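Local coordinates for DegV family protein ([Eubacterium] eligens, PDB 5UXY), which probably binds long-chain fatty acids, like FakB relatives of the DegV family, and carries a bound heptadecanoic acid, at residues A[55-60]-A[165-170]. Numbering follows the deposited sequence.
Sequences KGRSYT and LAQNGR. With X90 (heptadecanoic acid), chain D.
Arg57, Ser58 and Thr60 meet Gln167, Asn168 and Arg170 in a polar, partly water-mediated surface contact. It joins the run into strand 59-61 to the C-terminal end of helix 163-167, beside the carboxylate of the bound fatty acid. Gln167 OE1 takes two hydrogen bonds from one face of its amide. Arg57 NE reaches Gln167 OE1 at 3.2 Å in a nearly straight bond (175°), in the guanidinium plane. Ser58 N also lies 3.2 Å from Gln167 OE1, but above the amide plane. Bends at chi2 and chi3 turn the Arg57 guanidinium back, with Gln167 O over one face and the Tyr59 ring over the other. Its NH1 bonds weakly to Asn168 OD1; Asn168 ND2 donates to Asn164 O and weakly to Ser58 O. Gln167 NE2 is held by Asn164 OD1 and by a water shared with Gly56 O and Ser58 OG, itself hydrogen-bonded to Tyr264 OH. A Schellman motif with Gly169 as C-prime residue ends the helix and leads into Arg170. Lipid C23 sits over the centre of one face of the Arg170 guanidinium, and NE donates to Met87 O. A second water accepts from Thr60 N and donates to Asn168 OD1. Thr60 OG1 is hydrogen-bonded to Tyr265 OH.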
loop_
_atom_site.group_PDB
_atom_site.type_symbol
_atom_site.label_atom_id
_atom_site.label_comp_id
_atom_site.label_asym_id
_atom_site.label_seq_id
_atom_site.Cartn_x
_atom_site.Cartn_y
_atom_site.Cartn_z
ATOM N N LYS A 55 17.449 7.192 18.347
ATOM C CA LYS A 55 18.669 6.650 17.767
ATOM C C LYS A 55 18.688 5.129 17.733
ATOM O O LYS A 55 19.507 4.548 17.008
ATOM C CB LYS A 55 19.901 7.230 18.487
ATOM C CG LYS A 55 20.043 6.955 19.964
ATOM C CD LYS A 55 21.404 7.507 20.425
ATOM C CE LYS A 55 21.436 7.919 21.888
ATOM N NZ LYS A 55 21.956 6.824 22.748
ATOM N N GLY A 56 17.758 4.476 18.428
ATOM C CA GLY A 56 17.695 3.029 18.436
ATOM C C GLY A 56 16.989 2.422 17.224
ATOM O O GLY A 56 16.493 3.101 16.325
ATOM N N ARG A 57 16.979 1.095 17.210
ATOM C CA ARG A 57 16.292 0.323 16.183
ATOM C C ARG A 57 14.786 0.495 16.325
ATOM O O ARG A 57 14.273 0.737 17.416
ATOM C CB ARG A 57 16.646 -1.160 16.310
ATOM C CG ARG A 57 18.002 -1.558 15.724
ATOM C CD ARG A 57 17.824 -2.695 14.709
ATOM N NE ARG A 57 16.669 -2.477 13.821
ATOM C CZ ARG A 57 15.876 -3.454 13.374
ATOM N NH1 ARG A 57 14.842 -3.196 12.592
ATOM N NH2 ARG A 57 16.101 -4.704 13.739
ATOM N N SER A 58 14.065 0.386 15.202
ATOM C CA SER A 58 12.612 0.349 15.257
ATOM C C SER A 58 12.158 -0.797 14.368
ATOM O O SER A 58 12.889 -1.234 13.475
ATOM C CB SER A 58 11.964 1.687 14.846
ATOM O OG SER A 58 12.568 2.203 13.648
ATOM N N TYR A 59 10.935 -1.262 14.632
ATOM C CA TYR A 59 10.455 -2.533 14.090
ATOM C C TYR A 59 9.013 -2.394 13.644
ATOM O O TYR A 59 8.305 -1.500 14.099
ATOM C CB TYR A 59 10.504 -3.628 15.146
ATOM C CG TYR A 59 11.845 -3.739 15.842
ATOM C CD1 TYR A 59 12.873 -4.471 15.270
ATOM C CD2 TYR A 59 12.085 -3.090 17.044
ATOM C CE1 TYR A 59 14.121 -4.568 15.886
ATOM C CE2 TYR A 59 13.330 -3.188 17.675
ATOM C CZ TYR A 59 14.336 -3.925 17.078
ATOM O OH TYR A 59 15.573 -4.049 17.664
ATOM N N THR A 60 8.570 -3.291 12.732
ATOM C CA THR A 60 7.145 -3.445 12.474
ATOM C C THR A 60 6.722 -4.902 12.703
ATOM O O THR A 60 7.543 -5.821 12.674
ATOM C CB THR A 60 6.755 -3.003 11.049
ATOM O OG1 THR A 60 7.478 -3.783 10.080
ATOM C CG2 THR A 60 7.124 -1.492 10.858
ATOM N N LEU A 165 13.368 1.133 5.835
ATOM C CA LEU A 165 13.452 -0.054 4.992
ATOM C C LEU A 165 14.789 -0.778 5.179
ATOM O O LEU A 165 14.837 -2.002 5.317
ATOM C CB LEU A 165 13.278 0.322 3.501
ATOM C CG LEU A 165 11.859 0.705 3.065
ATOM C CD1 LEU A 165 11.956 1.556 1.774
ATOM C CD2 LEU A 165 11.012 -0.580 2.826
ATOM N N ALA A 166 15.897 -0.029 5.144
ATOM C CA ALA A 166 17.205 -0.654 5.155
ATOM C C ALA A 166 17.506 -1.282 6.511
ATOM O O ALA A 166 18.070 -2.373 6.568
ATOM C CB ALA A 166 18.284 0.359 4.818
ATOM N N GLN A 167 17.129 -0.617 7.614
ATOM C CA GLN A 167 17.471 -1.206 8.910
ATOM C C GLN A 167 16.628 -2.437 9.183
ATOM O O GLN A 167 17.023 -3.268 9.999
ATOM C CB GLN A 167 17.317 -0.182 10.046
ATOM C CG GLN A 167 15.891 0.102 10.422
ATOM C CD GLN A 167 15.710 0.904 11.709
ATOM O OE1 GLN A 167 16.168 0.504 12.781
ATOM N NE2 GLN A 167 14.999 2.011 11.610
ATOM N N ASN A 168 15.494 -2.580 8.505
ATOM C CA ASN A 168 14.663 -3.778 8.624
ATOM C C ASN A 168 14.912 -4.797 7.518
ATOM O O ASN A 168 14.121 -5.751 7.362
ATOM C CB ASN A 168 13.181 -3.364 8.667
ATOM C CG ASN A 168 12.785 -2.784 10.027
ATOM O OD1 ASN A 168 12.635 -3.524 11.013
ATOM N ND2 ASN A 168 12.612 -1.483 10.096
ATOM N N GLY A 169 15.975 -4.618 6.743
ATOM C CA GLY A 169 16.384 -5.605 5.750
ATOM C C GLY A 169 15.492 -5.700 4.544
ATOM O O GLY A 169 15.436 -6.749 3.905
ATOM N N ARG A 170 14.783 -4.633 4.208
ATOM C CA ARG A 170 13.817 -4.692 3.122
ATOM C C ARG A 170 14.304 -3.986 1.859
ATOM O O ARG A 170 13.617 -4.020 0.832
ATOM C CB ARG A 170 12.483 -4.119 3.637
ATOM C CG ARG A 170 11.788 -5.231 4.421
ATOM C CD ARG A 170 10.777 -4.776 5.378
ATOM N NE ARG A 170 10.076 -5.981 5.805
ATOM C CZ ARG A 170 9.918 -6.359 7.068
ATOM N NH1 ARG A 170 9.295 -7.494 7.328
ATOM N NH2 ARG A 170 10.378 -5.616 8.071
HETATM O O19 X90 D . 6.333 -5.957 9.654
HETATM C C21 X90 D . 5.753 -6.307 8.580
HETATM O O21 X90 D . 5.573 -7.561 8.353
HETATM C C22 X90 D . 5.347 -5.195 7.584
HETATM C C23 X90 D . 6.575 -4.952 6.672
HETATM C C24 X90 D . 6.199 -4.045 5.472
HETATM C C25 X90 D . 7.444 -3.964 4.530
HETATM C C26 X90 D . 7.225 -3.234 3.191
HETATM C C27 X90 D . 6.302 -2.031 3.348
HETATM C C28 X90 D . 6.372 -1.093 2.121
HETATM C C29 X90 D . 5.851 0.315 2.473
HETATM C C30 X90 D . 7.462 1.724 0.734
HETATM C C31 X90 D . 7.303 1.666 -0.830
HETATM C C32 X90 D . 7.596 0.223 -1.292
HETATM C C33 X90 D . 6.842 -0.213 -2.553
HETATM C C34 X90 D . 7.242 -1.618 -3.069
HETATM C C35 X90 D . 6.091 -2.611 -2.826
HETATM C C36 X90 D . 6.358 -4.074 -3.223
HETATM C C39 X90 D . 6.085 1.432 1.418
HETATM O O HOH W 1 14.573 3.670 14.284
HETATM O O HOH W 2 10.487 -5.170 11.435
#